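Local coordinates for protein NAD(P)H-flavin oxidoreductase (Staphylococcus epidermidis ATCC 12228, PDB 3GBH) that probably catalyses the NAD(P)H-dependent reduction of flavin or other acceptors through bound flavin mononucleotide, as in other enzymes of the nitroreductase family, at residues B[21-26]-B[193-198]; B[56-61]-B[84-89]. All coordinates share one frame; numbering follows the deposited sequence.

Contact 1. Residues B[21-26]-B[193-198]; sequences VKVFDE and KKAQDA. With FMN (flavin mononucleotide), chain H.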
loop_
_atom_site.group_PDB
_atom_site.type_symbol
_atom_site.label_atom_id
_atom_site.label_comp_id
_atom_site.label_asym_id
_atom_site.label_seq_id
_atom_site.Cartn_x
_atom_site.Cartn_y
_atom_site.Cartn_z
ATOM N N VAL B 21 9.097 -28.794 -10.459
ATOM C CA VAL B 21 9.029 -29.445 -11.751
ATOM C C VAL B 21 9.798 -30.752 -11.605
ATOM O O VAL B 21 10.902 -30.754 -11.075
ATOM C CB VAL B 21 9.665 -28.535 -12.826
ATOM C CG1 VAL B 21 9.934 -29.284 -14.097
ATOM C CG2 VAL B 21 8.769 -27.326 -13.058
ATOM N N LYS B 22 9.198 -31.850 -12.050
ATOM C CA LYS B 22 9.791 -33.191 -11.920
ATOM C C LYS B 22 10.219 -33.860 -13.240
ATOM O O LYS B 22 10.863 -34.909 -13.220
ATOM C CB LYS B 22 8.808 -34.078 -11.139
ATOM C CG LYS B 22 8.452 -33.421 -9.804
ATOM C CD LYS B 22 7.782 -34.326 -8.827
ATOM C CE LYS B 22 7.467 -33.539 -7.557
ATOM N NZ LYS B 22 7.045 -34.463 -6.471
ATOM N N VAL B 23 9.870 -33.247 -14.372
ATOM C CA VAL B 23 10.259 -33.735 -15.690
ATOM C C VAL B 23 10.894 -32.556 -16.456
ATOM O O VAL B 23 10.237 -31.548 -16.722
ATOM C CB VAL B 23 9.045 -34.281 -16.453
ATOM C CG1 VAL B 23 9.458 -34.902 -17.771
ATOM C CG2 VAL B 23 8.302 -35.305 -15.585
ATOM N N PHE B 24 12.177 -32.696 -16.768
ATOM C CA PHE B 24 12.949 -31.691 -17.467
ATOM C C PHE B 24 13.289 -32.160 -18.879
ATOM O O PHE B 24 13.135 -33.343 -19.218
ATOM C CB PHE B 24 14.249 -31.420 -16.723
ATOM C CG PHE B 24 14.051 -31.041 -15.296
ATOM C CD1 PHE B 24 13.917 -29.710 -14.935
ATOM C CD2 PHE B 24 13.991 -32.017 -14.301
ATOM C CE1 PHE B 24 13.727 -29.352 -13.607
ATOM C CE2 PHE B 24 13.799 -31.655 -12.952
ATOM C CZ PHE B 24 13.673 -30.329 -12.617
ATOM N N ASP B 25 13.724 -31.207 -19.699
ATOM C CA ASP B 25 14.190 -31.480 -21.032
ATOM C C ASP B 25 15.563 -32.175 -20.925
ATOM O O ASP B 25 16.584 -31.597 -20.523
ATOM C CB ASP B 25 14.222 -30.187 -21.856
ATOM C CG ASP B 25 14.683 -30.401 -23.297
ATOM O OD1 ASP B 25 15.168 -31.503 -23.639
ATOM O OD2 ASP B 25 14.582 -29.443 -24.084
ATOM N N GLU B 26 15.556 -33.441 -21.290
ATOM C CA GLU B 26 16.713 -34.307 -21.154
ATOM C C GLU B 26 17.860 -33.900 -22.072
ATOM O O GLU B 26 19.003 -34.315 -21.867
ATOM C CB GLU B 26 16.267 -35.730 -21.496
ATOM C CG GLU B 26 17.014 -36.840 -20.804
ATOM C CD GLU B 26 16.649 -38.201 -21.376
ATOM O OE1 GLU B 26 15.514 -38.339 -21.880
ATOM O OE2 GLU B 26 17.506 -39.120 -21.344
ATOM N N LYS B 193 15.506 -27.235 -17.652
ATOM C CA LYS B 193 14.423 -26.610 -18.389
ATOM C C LYS B 193 13.219 -27.527 -18.313
ATOM O O LYS B 193 13.329 -28.714 -18.621
ATOM C CB LYS B 193 14.845 -26.415 -19.846
ATOM C CG LYS B 193 13.816 -25.756 -20.722
ATOM C CD LYS B 193 14.420 -25.414 -22.087
ATOM C CE LYS B 193 13.404 -24.758 -23.042
ATOM N NZ LYS B 193 12.256 -25.660 -23.334
ATOM N N LYS B 194 12.059 -26.993 -17.939
ATOM C CA LYS B 194 10.874 -27.849 -17.736
ATOM C C LYS B 194 10.403 -28.508 -19.027
ATOM O O LYS B 194 10.413 -27.871 -20.090
ATOM C CB LYS B 194 9.722 -27.085 -17.059
ATOM C CG LYS B 194 8.904 -26.170 -17.935
ATOM C CD LYS B 194 7.786 -25.511 -17.098
ATOM C CE LYS B 194 6.900 -24.563 -17.912
ATOM N NZ LYS B 194 5.800 -23.996 -17.072
ATOM N N ALA B 195 10.016 -29.786 -18.943
ATOM C CA ALA B 195 9.360 -30.479 -20.069
ATOM C C ALA B 195 7.880 -30.713 -19.758
ATOM O O ALA B 195 7.114 -30.943 -20.660
ATOM C CB ALA B 195 10.036 -31.788 -20.383
ATOM N N GLN B 196 7.502 -30.662 -18.478
ATOM C CA GLN B 196 6.091 -30.666 -18.061
ATOM C C GLN B 196 5.843 -29.653 -16.960
ATOM O O GLN B 196 6.649 -29.511 -16.081
ATOM C CB GLN B 196 5.705 -32.039 -17.520
ATOM C CG GLN B 196 5.409 -33.071 -18.576
ATOM C CD GLN B 196 5.145 -34.464 -17.980
ATOM O OE1 GLN B 196 5.453 -35.486 -18.609
ATOM N NE2 GLN B 196 4.564 -34.503 -16.769
ATOM N N ASP B 197 4.705 -28.979 -16.997
ATOM C CA ASP B 197 4.326 -28.030 -15.935
ATOM C C ASP B 197 4.264 -28.722 -14.568
ATOM O O ASP B 197 3.805 -29.855 -14.468
ATOM C CB ASP B 197 2.937 -27.444 -16.230
ATOM C CG ASP B 197 2.952 -26.353 -17.297
ATOM O OD1 ASP B 197 4.013 -25.763 -17.595
ATOM O OD2 ASP B 197 1.864 -26.066 -17.820
ATOM N N ALA B 198 4.719 -28.042 -13.526
ATOM C CA ALA B 198 4.470 -28.483 -12.152
ATOM C C ALA B 198 2.978 -28.569 -11.835
ATOM O O ALA B 198 2.178 -27.821 -12.408
ATOM C CB ALA B 198 5.127 -27.530 -11.187
HETATM N N1 FMN H . 9.704 -33.851 -4.247
HETATM C C2 FMN H . 9.985 -35.075 -4.838
HETATM O O2 FMN H . 9.467 -35.406 -5.909
HETATM N N3 FMN H . 10.839 -35.939 -4.207
HETATM C C4 FMN H . 11.441 -35.599 -2.993
HETATM O O4 FMN H . 12.209 -36.413 -2.445
HETATM C C4A FMN H . 11.143 -34.384 -2.398
HETATM N N5 FMN H . 11.685 -34.020 -1.177
HETATM C C5A FMN H . 11.652 -32.703 -0.769
HETATM C C6 FMN H . 12.488 -32.244 0.265
HETATM C C7 FMN H . 12.455 -30.926 0.667
HETATM C C7M FMN H . 13.352 -30.451 1.778
HETATM C C8 FMN H . 11.563 -30.042 0.050
HETATM C C8M FMN H . 11.475 -28.595 0.429
HETATM C C9 FMN H . 10.738 -30.492 -0.964
HETATM C C9A FMN H . 10.768 -31.820 -1.402
HETATM N N10 FMN H . 9.948 -32.280 -2.444
HETATM C C10 FMN H . 10.256 -33.507 -3.034
HETATM C "C1'" FMN H . 9.043 -31.327 -3.197
HETATM C "C2'" FMN H . 7.818 -31.069 -2.320
HETATM O "O2'" FMN H . 6.914 -32.159 -2.381
HETATM C "C3'" FMN H . 7.141 -29.771 -2.777
HETATM O "O3'" FMN H . 8.010 -28.695 -2.533
HETATM C "C4'" FMN H . 5.793 -29.499 -2.109
HETATM O "O4'" FMN H . 4.866 -30.514 -2.495
HETATM C "C5'" FMN H . 5.278 -28.118 -2.507
HETATM O "O5'" FMN H . 5.091 -28.054 -3.916
HETATM P P FMN H . 5.842 -26.936 -4.776
HETATM O O1P FMN H . 5.451 -27.060 -6.220
HETATM O O2P FMN H . 7.316 -27.106 -4.551
HETATM O O3P FMN H . 5.464 -25.563 -4.275
HETATM O O HOH W 1 6.894 -31.646 -13.991
HETATM O O HOH W 2 16.653 -29.589 -18.725
#
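Phe24 and Lys194 form a single beta bridge between two loops, flanked by one strong backbone bond on each side. Asp25 N donates to Lys193 O over 2.7 Å, nearly along the C=O axis of the lysine. The other bond, 2.8 Å long and with a nearly straight N-H (166°), runs from Ala195 N to Val23 O; Gln196 N adds a weak second grip on the same oxygen. Two waters extend the pairing, one linking Lys22 N to Gln196 O and the other Asp25 O to Lys193 N.

Val21 and Val23 carry the apolar part of the contact. With Val21 CG1 anti to the backbone N (chi1 166°), that methyl meets Lys194 CB at 3.7 Å and also sits 3.8 Å above the plane of the Phe24 ring, offset toward its rim. Val21 CG2 approaches Ala198 CB. Lys193 O lies at the edge of the Phe24 ring, near its plane. Val23 crosses the Gln196 side chain obliquely, its CG2 4.0 Å from Gln196 NE2, while Ala195 CB rests against the backbone carbonyl of Phe24.

Polar tips turn to partners beside the contact. Lys194, whose side chain crosses that of Val21 at about a right angle, carries its NZ to Asp197 OD1 in a salt bridge of 2.6 Å, and Asp25 OD1 accepts from Asn27 N. Lys22 runs extended beyond CG to the flavin, where NZ donates to O2 of flavin mononucleotide over 2.7 Å; a donor placed there would probably polarise the C2=O2 end of the ring. Ser20 and Asn75 also hydrogen-bond the cofactor. The pairing joins the loop that carries this lysine to the loop after strand 183-192, at the flavin pocket of the nitroreductase fold.

Contact 2. Residues B[56-61]-B[84-89]; sequences IAVVQS and AMLIIF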
loop_
_atom_site.group_PDB
_atom_site.type_symbol
_atom_site.label_atom_id
_atom_site.label_comp_id
_atom_site.label_asym_id
_atom_site.label_seq_id
_atom_site.Cartn_x
_atom_site.Cartn_y
_atom_site.Cartn_z
ATOM N N ILE B 56 28.439 -27.300 -2.798
ATOM C CA ILE B 56 27.526 -27.749 -3.862
ATOM C C ILE B 56 28.239 -28.725 -4.820
ATOM O O ILE B 56 29.192 -28.345 -5.500
ATOM C CB ILE B 56 26.979 -26.562 -4.671
ATOM C CG1 ILE B 56 26.342 -25.516 -3.733
ATOM C CG2 ILE B 56 25.952 -27.091 -5.742
ATOM C CD1 ILE B 56 25.896 -24.229 -4.439
ATOM N N ALA B 57 27.773 -29.980 -4.857
ATOM C CA ALA B 57 28.177 -30.947 -5.882
ATOM C C ALA B 57 27.180 -30.818 -7.038
ATOM O O ALA B 57 26.002 -31.139 -6.875
ATOM C CB ALA B 57 28.189 -32.394 -5.314
ATOM N N VAL B 58 27.645 -30.308 -8.185
ATOM C CA VAL B 58 26.786 -30.108 -9.353
ATOM C C VAL B 58 26.955 -31.370 -10.198
ATOM O O VAL B 58 27.908 -31.483 -10.995
ATOM C CB VAL B 58 27.208 -28.856 -10.142
ATOM C CG1 VAL B 58 26.284 -28.625 -11.326
ATOM C CG2 VAL B 58 27.294 -27.595 -9.209
ATOM N N VAL B 59 26.063 -32.343 -9.981
ATOM C CA VAL B 59 26.135 -33.607 -10.693
ATOM C C VAL B 59 25.519 -33.473 -12.077
ATOM O O VAL B 59 24.314 -33.428 -12.226
ATOM C CB VAL B 59 25.444 -34.748 -9.912
ATOM C CG1 VAL B 59 25.550 -36.065 -10.692
ATOM C CG2 VAL B 59 26.071 -34.866 -8.524
ATOM N N GLN B 60 26.375 -33.449 -13.090
ATOM C CA GLN B 60 25.944 -33.255 -14.471
ATOM C C GLN B 60 26.391 -34.380 -15.418
ATOM O O GLN B 60 25.707 -34.644 -16.392
ATOM C CB GLN B 60 26.451 -31.907 -14.979
ATOM C CG GLN B 60 27.975 -31.791 -14.878
ATOM C CD GLN B 60 28.565 -30.553 -15.569
ATOM O OE1 GLN B 60 29.752 -30.552 -15.916
ATOM N NE2 GLN B 60 27.760 -29.480 -15.702
ATOM N N SER B 61 27.512 -35.047 -15.133
ATOM C CA SER B 61 28.059 -36.070 -16.042
ATOM C C SER B 61 27.203 -37.325 -16.057
ATOM O O SER B 61 26.595 -37.657 -15.051
ATOM C CB SER B 61 29.492 -36.453 -15.656
ATOM O OG SER B 61 29.487 -37.244 -14.492
ATOM N N ALA B 84 21.196 -30.818 -14.263
ATOM C CA ALA B 84 22.113 -31.178 -13.206
ATOM C C ALA B 84 21.293 -31.562 -11.986
ATOM O O ALA B 84 20.188 -31.020 -11.781
ATOM C CB ALA B 84 23.059 -29.965 -12.865
HETATM N N MSE B 85 21.837 -32.474 -11.176
HETATM C CA MSE B 85 21.345 -32.690 -9.814
HETATM C C MSE B 85 22.329 -32.048 -8.847
HETATM O O MSE B 85 23.464 -32.515 -8.694
HETATM C CB MSE B 85 21.225 -34.175 -9.515
HETATM C CG MSE B 85 20.711 -34.488 -8.107
HETATM SE SE MSE B 85 18.883 -33.895 -7.791
HETATM C CE MSE B 85 17.983 -35.322 -8.727
ATOM N N LEU B 86 21.891 -30.983 -8.197
ATOM C CA LEU B 86 22.701 -30.284 -7.218
ATOM C C LEU B 86 22.541 -31.030 -5.907
ATOM O O LEU B 86 21.423 -31.275 -5.498
ATOM C CB LEU B 86 22.232 -28.842 -7.062
ATOM C CG LEU B 86 22.046 -28.016 -8.341
ATOM C CD1 LEU B 86 21.708 -26.566 -8.010
ATOM C CD2 LEU B 86 23.276 -28.084 -9.218
ATOM N N ILE B 87 23.640 -31.434 -5.282
ATOM C CA ILE B 87 23.572 -31.998 -3.934
ATOM C C ILE B 87 24.326 -31.053 -3.013
ATOM O O ILE B 87 25.520 -30.826 -3.198
ATOM C CB ILE B 87 24.145 -33.402 -3.864
ATOM C CG1 ILE B 87 23.554 -34.280 -4.984
ATOM C CG2 ILE B 87 23.871 -34.038 -2.483
ATOM C CD1 ILE B 87 24.168 -35.704 -5.067
ATOM N N ILE B 88 23.617 -30.495 -2.030
ATOM C CA ILE B 88 24.177 -29.485 -1.152
ATOM C C ILE B 88 24.516 -30.145 0.179
ATOM O O ILE B 88 23.678 -30.779 0.797
ATOM C CB ILE B 88 23.205 -28.335 -0.937
ATOM C CG1 ILE B 88 22.893 -27.643 -2.278
ATOM C CG2 ILE B 88 23.766 -27.323 0.071
ATOM C CD1 ILE B 88 21.602 -26.871 -2.260
ATOM N N PHE B 89 25.783 -30.020 0.556
ATOM C CA PHE B 89 26.344 -30.556 1.760
ATOM C C PHE B 89 26.685 -29.384 2.676
ATOM O O PHE B 89 26.922 -28.273 2.213
ATOM C CB PHE B 89 27.641 -31.300 1.445
ATOM C CG PHE B 89 27.459 -32.582 0.692
ATOM C CD1 PHE B 89 27.339 -32.571 -0.693
ATOM C CD2 PHE B 89 27.438 -33.806 1.368
ATOM C CE1 PHE B 89 27.178 -33.747 -1.393
ATOM C CE2 PHE B 89 27.281 -34.981 0.701
ATOM C CZ PHE B 89 27.145 -34.969 -0.706
#
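The carbonyl oxygen of Ala57 is held by two neighbours on the facing strand: Ile87 N donates to Ala57 O at 2.9 Å with a nearly straight N-H (170°) in the carbonyl plane, and Leu86 CA adds a CA-H...O contact of 3.4 Å to the same oxygen. The reciprocal bond from Ala57 N to Ile87 O closes the ring of a hydrogen-bonded antiparallel pair. Two residues on, Val59 and Met85 form the next such pair; here Val59 N stands above the carbonyl plane of Met85 O, 42° out of it, at a distance of 2.9 Å.

Between these rungs, Val58 faces Leu86 in a non-hydrogen-bonded pair. Their side chains lie side by side and point the same way, with Val58 CG1 touching Leu86 CD2 at 3.7 Å and Ala84 CB at 3.8 Å. This face, which also holds Ile56 and Ile88, packs on helix 132-156. The strands belong to the central antiparallel sheet of the nitroreductase fold, and strand 54-59, outermost within its own chain, pairs in parallel with a strand of the second subunit, carrying the sheet across the interface between subunits.

Ala57, Val59, Met85 and Ile87 occupy the other face. Val59 CG2, anti to the carbonyl carbon, meets Ile87 CD1 at 4.0 Å, while Ala57 CB comes to the edge of the Phe89 ring at CE1, 4.3 Å away. Met85, a selenomethionine, bends at chi2 and chi3 and leads its end away from strand 56-59; its side chain touches Phe72.

Overall arrangement
Along the chain, contact 2 falls between the two halves of contact 1: the order is 21-26, 56-61, 84-89, 193-198. Their centres lie 18 Å apart and their nearest atoms about 7 Å, without touching. Strand 183-192 connects them, since it pairs with strand 84-91 beside contact 2 and then leads directly into 193-198. A second tie comes from Thr81, just ahead of strand 84-91, whose OG1 is hydrogen-bonded to Phe24 N. The buried sheet core, continued into the second subunit, passes into a partly exposed loop pairing at the flavin pocket, illustrating how a cofactor site can be built at the margin of a sheet.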